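Local coordinates for protein TETR family transcriptional repressor LFRR (Mycobacterium smegmatis, PDB 2V57) that represses transcription of the lfrRA efflux-pump operon by binding directly to its promoter region as a TetR-family regulator, at residues M24-L27 and T32-L35; R61-H66 and V103-Y108; R91-Q96 and Q171-I176. All blocks are in the same frame, centred on the assembly; numbering follows the deposited sequence.

From the N terminus, helix 11-27 runs into contact 1, where residues 32-35 fold back on its end, closing a four-residue loop at the entry to the helix-turn-helix. Contact 2 opens on helix 56-77, and closes a loop of 36 residues when helix 102-106 packs on it. Contact 3 starts inside that loop, on helix 85-97, and ends beyond it on helix 169-182, so contacts 2 and 3 cross. Contacts 1 and 2 come in series and touch: Leu-27 CD1 lies 3.6 Å from Leu-63 CD2. Contact 1 is internal to the DNA-binding part; contact 2 ties that part to helix 102-106. Contact 3 lies in the body, opposite contact 1 about the chain's centre.

Contact 1. Residues M24-L27 and T32-L35; sequences MLVL and TAAL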
loop_
_atom_site.group_PDB
_atom_site.type_symbol
_atom_site.label_atom_id
_atom_site.label_comp_id
_atom_site.label_asym_id
_atom_site.label_seq_id
_atom_site.Cartn_x
_atom_site.Cartn_y
_atom_site.Cartn_z
ATOM N N MET B 24 10.882 2.086 14.129
ATOM C CA MET B 24 9.690 1.274 13.874
ATOM C C MET B 24 8.466 1.789 14.639
ATOM O O MET B 24 7.338 1.764 14.127
ATOM C CB MET B 24 9.945 -0.191 14.246
ATOM C CG MET B 24 10.697 -0.975 13.214
ATOM S SD MET B 24 10.839 -2.698 13.695
ATOM C CE MET B 24 9.111 -3.124 13.892
ATOM N N LEU B 25 8.679 2.257 15.870
ATOM C CA LEU B 25 7.564 2.777 16.664
ATOM C C LEU B 25 7.164 4.190 16.248
ATOM O O LEU B 25 5.978 4.508 16.077
ATOM C CB LEU B 25 7.936 2.749 18.156
ATOM C CG LEU B 25 6.921 3.333 19.134
ATOM C CD1 LEU B 25 5.658 2.474 19.179
ATOM C CD2 LEU B 25 7.557 3.460 20.521
ATOM N N VAL B 26 8.161 5.050 16.080
ATOM C CA VAL B 26 7.900 6.468 15.845
ATOM C C VAL B 26 7.314 6.719 14.448
ATOM O O VAL B 26 6.329 7.443 14.297
ATOM C CB VAL B 26 9.179 7.296 16.029
ATOM C CG1 VAL B 26 8.976 8.733 15.534
ATOM C CG2 VAL B 26 9.603 7.269 17.514
ATOM N N LEU B 27 7.904 6.109 13.436
ATOM C CA LEU B 27 7.451 6.369 12.072
ATOM C C LEU B 27 6.089 5.756 11.789
ATOM O O LEU B 27 5.389 6.201 10.890
ATOM C CB LEU B 27 8.485 5.878 11.047
ATOM C CG LEU B 27 9.821 6.613 11.103
ATOM C CD1 LEU B 27 10.862 5.848 10.298
ATOM C CD2 LEU B 27 9.659 8.045 10.589
ATOM N N THR B 32 6.460 11.564 9.195
ATOM C CA THR B 32 7.385 12.625 8.829
ATOM C C THR B 32 8.387 12.965 9.927
ATOM O O THR B 32 9.102 13.955 9.806
ATOM C CB THR B 32 6.639 13.924 8.434
ATOM O OG1 THR B 32 5.823 14.367 9.523
ATOM C CG2 THR B 32 5.758 13.688 7.219
ATOM N N ALA B 33 8.433 12.165 10.992
ATOM C CA ALA B 33 9.360 12.426 12.106
ATOM C C ALA B 33 10.813 12.581 11.666
ATOM O O ALA B 33 11.341 11.761 10.923
ATOM C CB ALA B 33 9.256 11.322 13.175
ATOM N N ALA B 34 11.465 13.629 12.158
ATOM C CA ALA B 34 12.878 13.861 11.870
ATOM C C ALA B 34 13.798 12.811 12.501
ATOM O O ALA B 34 13.464 12.176 13.508
ATOM C CB ALA B 34 13.279 15.257 12.344
ATOM N N LEU B 35 14.969 12.645 11.903
ATOM C CA LEU B 35 15.962 11.715 12.418
ATOM C C LEU B 35 16.285 12.009 13.892
ATOM O O LEU B 35 16.464 11.091 14.689
ATOM C CB LEU B 35 17.217 11.764 11.545
ATOM C CG LEU B 35 18.325 10.739 11.790
ATOM C CD1 LEU B 35 17.763 9.325 11.732
ATOM C CD2 LEU B 35 19.399 10.913 10.752
#
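Val-26 lays its CG1 methyl against the CB of Ala-33, 3.5 Å away. The contact sits at the start of the helix-turn-helix of a TetR-family DNA-binding domain. Residues 24-27 lie toward the C-terminal end of helix 11-27, and residues 32-35 lead into helix 35-42. The CG1 branch of Val-26 stands anti to the backbone N (chi1 169°), which carries this methyl toward the loop that follows. Leu-27 reaches the same alanine from the next position on the chain. Its CD2 methyl lies 4.2 Å from Ala-33 CB, so one small methyl packs against two branched side chains. No hydrogen bond joins the segments; the contact is apolar. The backbones come nearest at Leu-27 and Ala-33, with their CA atoms 6.4 Å apart. Ala-34 follows as the N-cap residue of the next helix. Val-26 also touches Asp-37 and Ala-41 of that helix, while Leu-27 packs on Ile-38, on Leu-63 of helix 56-77 and on Phe-105 of helix 102-106. The carbonyl of Ala-33 is polar but has a partner: its O accepts a hydrogen bond from Arg-56 NE. Leu-27 CD2 approaches that same O to 4.1 Å.

Contact 2. Residues R61-H66 and V103-Y108; sequences RALARH and VLFVYY. With SO4 (sulfate ion), chain G.
Val-106 packs on Ala-64, where helix 102-106 meets helix 56-77. In the TetR fold the second of these helices connects the DNA-binding domain to the ligand-binding body, and this contact lies along that connection. The tight part is small and apolar. Ala-64 CB and Val-106 CB are 3.9 Å apart, and the two CA atoms come within 5.3 Å, a close approach that the short alanine side chain permits. The CG1 branch of Val-106 is anti to its carbonyl carbon (chi1 -54°), which lays this methyl over Ala-64 CA at 3.9 Å. Leu-63, the residue before Ala-64, joins the contact. Its side chain lies roughly perpendicular to that of Val-106, with CD2 4.2 Å from Val-106 CG1.

The fit between the two segments loosens toward Phe-105. Leu-63 CD2 approaches the ring obliquely, 4.4 Å from CD2 of Phe-105. The ring is covered instead by Pro-31 and by Pro-110 of the second subunit. Tyr-107 and Tyr-108 also reach the second subunit: their OH groups bond to Glu-161 and Lys-164 of that chain.

The solvent side is at the partly exposed Arg-65, away from helix 102-106, where helix 56-77 holds a sulfate ion, probably from the crystallisation liquor. The arginine chain bends at chi3 (-66°), and its guanidinium lies with one face over Ala-62 CA and Arg-61 O. The sulfate sits at the edge, with its S in the guanidinium plane. Tyr-53 OH and Arg-16 NH1 also bind the ion. Two N-H groups of Arg-65 converge on one sulfate oxygen: NE gives a weak bond to O1, while NH1 makes the better one to O1 at 2.9 Å, with an N-H...O angle of 157°.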
loop_
_atom_site.group_PDB
_atom_site.type_symbol
_atom_site.label_atom_id
_atom_site.label_comp_id
_atom_site.label_asym_id
_atom_site.label_seq_id
_atom_site.Cartn_x
_atom_site.Cartn_y
_atom_site.Cartn_z
ATOM N N ARG B 61 16.020 3.292 4.552
ATOM C CA ARG B 61 16.428 2.089 3.843
ATOM C C ARG B 61 16.843 0.962 4.812
ATOM O O ARG B 61 16.421 -0.202 4.667
ATOM C CB ARG B 61 17.516 2.435 2.820
ATOM C CG ARG B 61 17.038 3.496 1.793
ATOM C CD ARG B 61 18.211 4.315 1.242
ATOM N NE ARG B 61 17.742 5.528 0.574
ATOM C CZ ARG B 61 17.845 5.733 -0.733
ATOM N NH1 ARG B 61 18.425 4.817 -1.482
ATOM N NH2 ARG B 61 17.388 6.852 -1.285
ATOM N N ALA B 62 17.627 1.304 5.830
ATOM C CA ALA B 62 17.948 0.341 6.898
ATOM C C ALA B 62 16.714 -0.247 7.616
ATOM O O ALA B 62 16.664 -1.449 7.901
ATOM C CB ALA B 62 18.890 0.973 7.921
ATOM N N LEU B 63 15.723 0.594 7.903
ATOM C CA LEU B 63 14.524 0.134 8.599
ATOM C C LEU B 63 13.790 -0.859 7.701
ATOM O O LEU B 63 13.328 -1.913 8.153
ATOM C CB LEU B 63 13.606 1.324 8.911
ATOM C CG LEU B 63 12.217 1.063 9.513
ATOM C CD1 LEU B 63 12.348 0.527 10.904
ATOM C CD2 LEU B 63 11.366 2.340 9.525
ATOM N N ALA B 64 13.692 -0.511 6.419
ATOM C CA ALA B 64 13.002 -1.358 5.446
ATOM C C ALA B 64 13.697 -2.718 5.318
ATOM O O ALA B 64 13.043 -3.768 5.349
ATOM C CB ALA B 64 12.879 -0.635 4.079
ATOM N N ARG B 65 15.019 -2.718 5.170
ATOM C CA ARG B 65 15.770 -3.964 5.283
ATOM C C ARG B 65 15.413 -4.750 6.577
ATOM O O ARG B 65 15.078 -5.937 6.532
ATOM C CB ARG B 65 17.291 -3.715 5.183
ATOM C CG ARG B 65 17.799 -3.323 3.776
ATOM C CD ARG B 65 19.332 -3.420 3.717
ATOM N NE ARG B 65 20.021 -2.444 4.575
ATOM C CZ ARG B 65 20.236 -1.169 4.227
ATOM N NH1 ARG B 65 20.901 -0.354 5.033
ATOM N NH2 ARG B 65 19.796 -0.704 3.063
ATOM N N HIS B 66 15.461 -4.078 7.721
ATOM C CA HIS B 66 15.208 -4.731 9.004
ATOM C C HIS B 66 13.813 -5.362 9.068
ATOM O O HIS B 66 13.681 -6.525 9.478
ATOM C CB HIS B 66 15.425 -3.748 10.168
ATOM C CG HIS B 66 15.189 -4.352 11.530
ATOM N ND1 HIS B 66 15.958 -5.376 12.040
ATOM C CD2 HIS B 66 14.279 -4.054 12.487
ATOM C CE1 HIS B 66 15.521 -5.690 13.249
ATOM N NE2 HIS B 66 14.504 -4.903 13.542
ATOM N N VAL B 103 4.864 -1.826 8.554
ATOM C CA VAL B 103 4.840 -2.433 7.222
ATOM C C VAL B 103 4.177 -1.523 6.177
ATOM O O VAL B 103 4.569 -1.535 5.016
ATOM C CB VAL B 103 4.197 -3.847 7.241
ATOM C CG1 VAL B 103 4.135 -4.436 5.831
ATOM C CG2 VAL B 103 4.973 -4.758 8.206
ATOM N N LEU B 104 3.199 -0.718 6.593
ATOM C CA LEU B 104 2.579 0.252 5.694
ATOM C C LEU B 104 3.577 1.315 5.279
ATOM O O LEU B 104 3.505 1.883 4.179
ATOM C CB LEU B 104 1.398 0.944 6.378
ATOM C CG LEU B 104 0.196 0.076 6.758
ATOM C CD1 LEU B 104 -0.657 0.812 7.780
ATOM C CD2 LEU B 104 -0.623 -0.281 5.519
ATOM N N PHE B 105 4.499 1.617 6.181
ATOM C CA PHE B 105 5.496 2.639 5.885
ATOM C C PHE B 105 6.533 2.086 4.901
ATOM O O PHE B 105 6.908 2.773 3.946
ATOM C CB PHE B 105 6.139 3.156 7.187
ATOM C CG PHE B 105 7.106 4.318 7.003
ATOM C CD1 PHE B 105 6.684 5.625 7.155
ATOM C CD2 PHE B 105 8.452 4.087 6.742
ATOM C CE1 PHE B 105 7.573 6.694 7.020
ATOM C CE2 PHE B 105 9.344 5.152 6.603
ATOM C CZ PHE B 105 8.898 6.458 6.740
ATOM N N VAL B 106 6.976 0.840 5.099
ATOM C CA VAL B 106 8.092 0.333 4.293
ATOM C C VAL B 106 7.724 -0.463 3.033
ATOM O O VAL B 106 8.568 -0.669 2.171
ATOM C CB VAL B 106 9.108 -0.490 5.132
ATOM C CG1 VAL B 106 9.593 0.335 6.334
ATOM C CG2 VAL B 106 8.500 -1.829 5.574
ATOM N N TYR B 107 6.472 -0.891 2.916
ATOM C CA TYR B 107 6.078 -1.767 1.806
ATOM C C TYR B 107 6.481 -1.266 0.412
ATOM O O TYR B 107 7.103 -1.998 -0.352
ATOM C CB TYR B 107 4.574 -2.056 1.846
ATOM C CG TYR B 107 4.136 -3.036 0.775
ATOM C CD1 TYR B 107 4.403 -4.401 0.895
ATOM C CD2 TYR B 107 3.464 -2.599 -0.352
ATOM C CE1 TYR B 107 4.018 -5.297 -0.091
ATOM C CE2 TYR B 107 3.064 -3.491 -1.338
ATOM C CZ TYR B 107 3.342 -4.837 -1.203
ATOM O OH TYR B 107 2.940 -5.723 -2.192
ATOM N N TYR B 108 6.152 -0.017 0.104
ATOM C CA TYR B 108 6.321 0.533 -1.250
ATOM C C TYR B 108 7.588 1.394 -1.332
ATOM O O TYR B 108 7.825 2.085 -2.320
ATOM C CB TYR B 108 5.071 1.357 -1.632
ATOM C CG TYR B 108 4.888 1.582 -3.120
ATOM C CD1 TYR B 108 4.718 0.507 -3.995
ATOM C CD2 TYR B 108 4.883 2.880 -3.655
ATOM C CE1 TYR B 108 4.569 0.712 -5.375
ATOM C CE2 TYR B 108 4.722 3.098 -5.030
ATOM C CZ TYR B 108 4.566 2.008 -5.884
ATOM O OH TYR B 108 4.419 2.212 -7.245
HETATM S S SO4 G . 22.058 -1.105 8.638
HETATM O O1 SO4 G . 21.235 -1.689 7.595
HETATM O O2 SO4 G . 21.322 -0.962 9.880
HETATM O O3 SO4 G . 23.242 -1.939 8.900
HETATM O O4 SO4 G . 22.476 0.217 8.162
#

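Contact 3. Residues R91-Q96 and Q171-I176; sequences RVVESQ and QIVDAI
With chi1 at 172°, Val-93 holds CG1 anti to its backbone N; in Ile-176 (chi1 -69°) the CG2 branch is the one anti to N. Val-93 CG1 meets Ile-176 CG2 at 3.9 Å. The side chains run antiparallel past one another, and Ile-176 CD1 also comes to 4.1 Å from Val-93 CG1. This is helix-helix packing in the all-helical body of a TetR-family repressor. The axes of segments 91-96 and 171-176 approach to 10.0 Å, and their N-to-C directions differ by 127°. Val-173 adds the second point of contact. Its CG2 lies 3.8 Å from CG of Glu-94, and the two side chains are nearly perpendicular. Only the aliphatic part of Glu-94 is used here; its chain runs on extended, and it also packs on Arg-169.

No hydrogen bond crosses the contact, but polar groups are bonded to one another inside helix 85-97. Ser-95 OG donates to Val-92 O at 2.7 Å, and this carbonyl also accepts from Gln-96 N. Ser-95 OG in turn accepts from Gln-96 NE2 at 3.2 Å.

Around the pair, helix 147-164 contributes Met-156, which touches both Gln-96 and Ile-176. Gln-96 OE1 bonds to Ser-71 of helix 56-77. Trp-147 of the second subunit packs on Ala-175 and Ile-176, so helix 169-182 meets both helix 85-97 and the second subunit.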
loop_
_atom_site.group_PDB
_atom_site.type_symbol
_atom_site.label_atom_id
_atom_site.label_comp_id
_atom_site.label_asym_id
_atom_site.label_seq_id
_atom_site.Cartn_x
_atom_site.Cartn_y
_atom_site.Cartn_z
ATOM N N ARG B 91 -1.362 -19.321 11.020
ATOM C CA ARG B 91 -0.130 -18.959 11.724
ATOM C C ARG B 91 0.715 -17.973 10.905
ATOM O O ARG B 91 1.293 -17.030 11.450
ATOM C CB ARG B 91 0.685 -20.203 12.064
ATOM C CG ARG B 91 0.045 -21.104 13.109
ATOM C CD ARG B 91 1.049 -22.065 13.703
ATOM N NE ARG B 91 1.695 -22.901 12.696
ATOM C CZ ARG B 91 1.176 -24.036 12.231
ATOM N NH1 ARG B 91 0.002 -24.455 12.684
ATOM N NH2 ARG B 91 1.822 -24.760 11.319
ATOM N N VAL B 92 0.776 -18.189 9.595
ATOM C CA VAL B 92 1.527 -17.294 8.719
ATOM C C VAL B 92 0.937 -15.892 8.714
ATOM O O VAL B 92 1.671 -14.903 8.840
ATOM C CB VAL B 92 1.620 -17.852 7.289
ATOM C CG1 VAL B 92 2.076 -16.770 6.311
ATOM C CG2 VAL B 92 2.570 -19.062 7.273
ATOM N N VAL B 93 -0.384 -15.806 8.564
ATOM C CA VAL B 93 -1.079 -14.526 8.637
ATOM C C VAL B 93 -0.788 -13.810 9.962
ATOM O O VAL B 93 -0.445 -12.624 9.978
ATOM C CB VAL B 93 -2.612 -14.690 8.463
ATOM C CG1 VAL B 93 -3.323 -13.362 8.747
ATOM C CG2 VAL B 93 -2.952 -15.190 7.034
ATOM N N GLU B 94 -0.930 -14.532 11.071
ATOM C CA GLU B 94 -0.645 -13.943 12.380
ATOM C C GLU B 94 0.776 -13.423 12.463
ATOM O O GLU B 94 1.013 -12.310 12.933
ATOM C CB GLU B 94 -0.886 -14.968 13.496
ATOM C CG GLU B 94 -2.346 -15.289 13.697
ATOM C CD GLU B 94 -2.565 -16.530 14.534
ATOM O OE1 GLU B 94 -1.614 -17.320 14.703
ATOM O OE2 GLU B 94 -3.696 -16.724 15.021
ATOM N N SER B 95 1.718 -14.242 12.002
ATOM C CA SER B 95 3.133 -13.905 12.058
ATOM C C SER B 95 3.409 -12.570 11.371
ATOM O O SER B 95 4.169 -11.758 11.892
ATOM C CB SER B 95 3.994 -15.029 11.454
ATOM O OG SER B 95 4.055 -14.979 10.024
ATOM N N GLN B 96 2.778 -12.338 10.221
ATOM C CA GLN B 96 2.938 -11.069 9.506
ATOM C C GLN B 96 2.118 -9.920 10.102
ATOM O O GLN B 96 2.573 -8.772 10.112
ATOM C CB GLN B 96 2.612 -11.234 8.012
ATOM C CG GLN B 96 3.415 -12.350 7.363
ATOM C CD GLN B 96 4.920 -12.099 7.399
ATOM O OE1 GLN B 96 5.407 -11.108 6.858
ATOM N NE2 GLN B 96 5.659 -13.008 8.028
ATOM N N GLN B 171 -10.032 -10.992 15.164
ATOM C CA GLN B 171 -11.049 -10.691 14.161
ATOM C C GLN B 171 -10.435 -10.317 12.808
ATOM O O GLN B 171 -10.961 -10.679 11.763
ATOM C CB GLN B 171 -11.931 -9.548 14.664
ATOM C CG GLN B 171 -13.317 -9.478 14.063
ATOM C CD GLN B 171 -14.080 -8.272 14.576
ATOM O OE1 GLN B 171 -13.566 -7.506 15.391
ATOM N NE2 GLN B 171 -15.304 -8.094 14.097
ATOM N N ILE B 172 -9.327 -9.581 12.835
ATOM C CA ILE B 172 -8.590 -9.267 11.627
ATOM C C ILE B 172 -8.048 -10.543 10.983
ATOM O O ILE B 172 -8.091 -10.706 9.762
ATOM C CB ILE B 172 -7.428 -8.280 11.919
ATOM C CG1 ILE B 172 -8.000 -6.940 12.396
ATOM C CG2 ILE B 172 -6.547 -8.084 10.677
ATOM C CD1 ILE B 172 -6.958 -5.968 12.915
ATOM N N VAL B 173 -7.539 -11.451 11.803
ATOM C CA VAL B 173 -7.010 -12.701 11.270
ATOM C C VAL B 173 -8.131 -13.508 10.606
ATOM O O VAL B 173 -7.987 -13.967 9.471
ATOM C CB VAL B 173 -6.263 -13.502 12.340
ATOM C CG1 VAL B 173 -5.859 -14.876 11.815
ATOM C CG2 VAL B 173 -5.037 -12.726 12.801
ATOM N N ASP B 174 -9.266 -13.638 11.285
ATOM C CA ASP B 174 -10.430 -14.299 10.690
ATOM C C ASP B 174 -10.846 -13.671 9.350
ATOM O O ASP B 174 -11.185 -14.378 8.411
ATOM C CB ASP B 174 -11.633 -14.258 11.631
ATOM C CG ASP B 174 -11.464 -15.146 12.853
ATOM O OD1 ASP B 174 -10.450 -15.879 12.957
ATOM O OD2 ASP B 174 -12.358 -15.098 13.719
ATOM N N ALA B 175 -10.865 -12.339 9.287
ATOM C CA ALA B 175 -11.299 -11.643 8.078
ATOM C C ALA B 175 -10.305 -11.844 6.946
ATOM O O ALA B 175 -10.693 -12.107 5.805
ATOM C CB ALA B 175 -11.510 -10.149 8.351
ATOM N N ILE B 176 -9.017 -11.720 7.249
ATOM C CA ILE B 176 -8.016 -11.950 6.223
ATOM C C ILE B 176 -8.149 -13.389 5.722
ATOM O O ILE B 176 -8.165 -13.630 4.518
ATOM C CB ILE B 176 -6.599 -11.677 6.727
ATOM C CG1 ILE B 176 -6.412 -10.169 6.962
ATOM C CG2 ILE B 176 -5.554 -12.199 5.723
ATOM C CD1 ILE B 176 -5.057 -9.847 7.632
#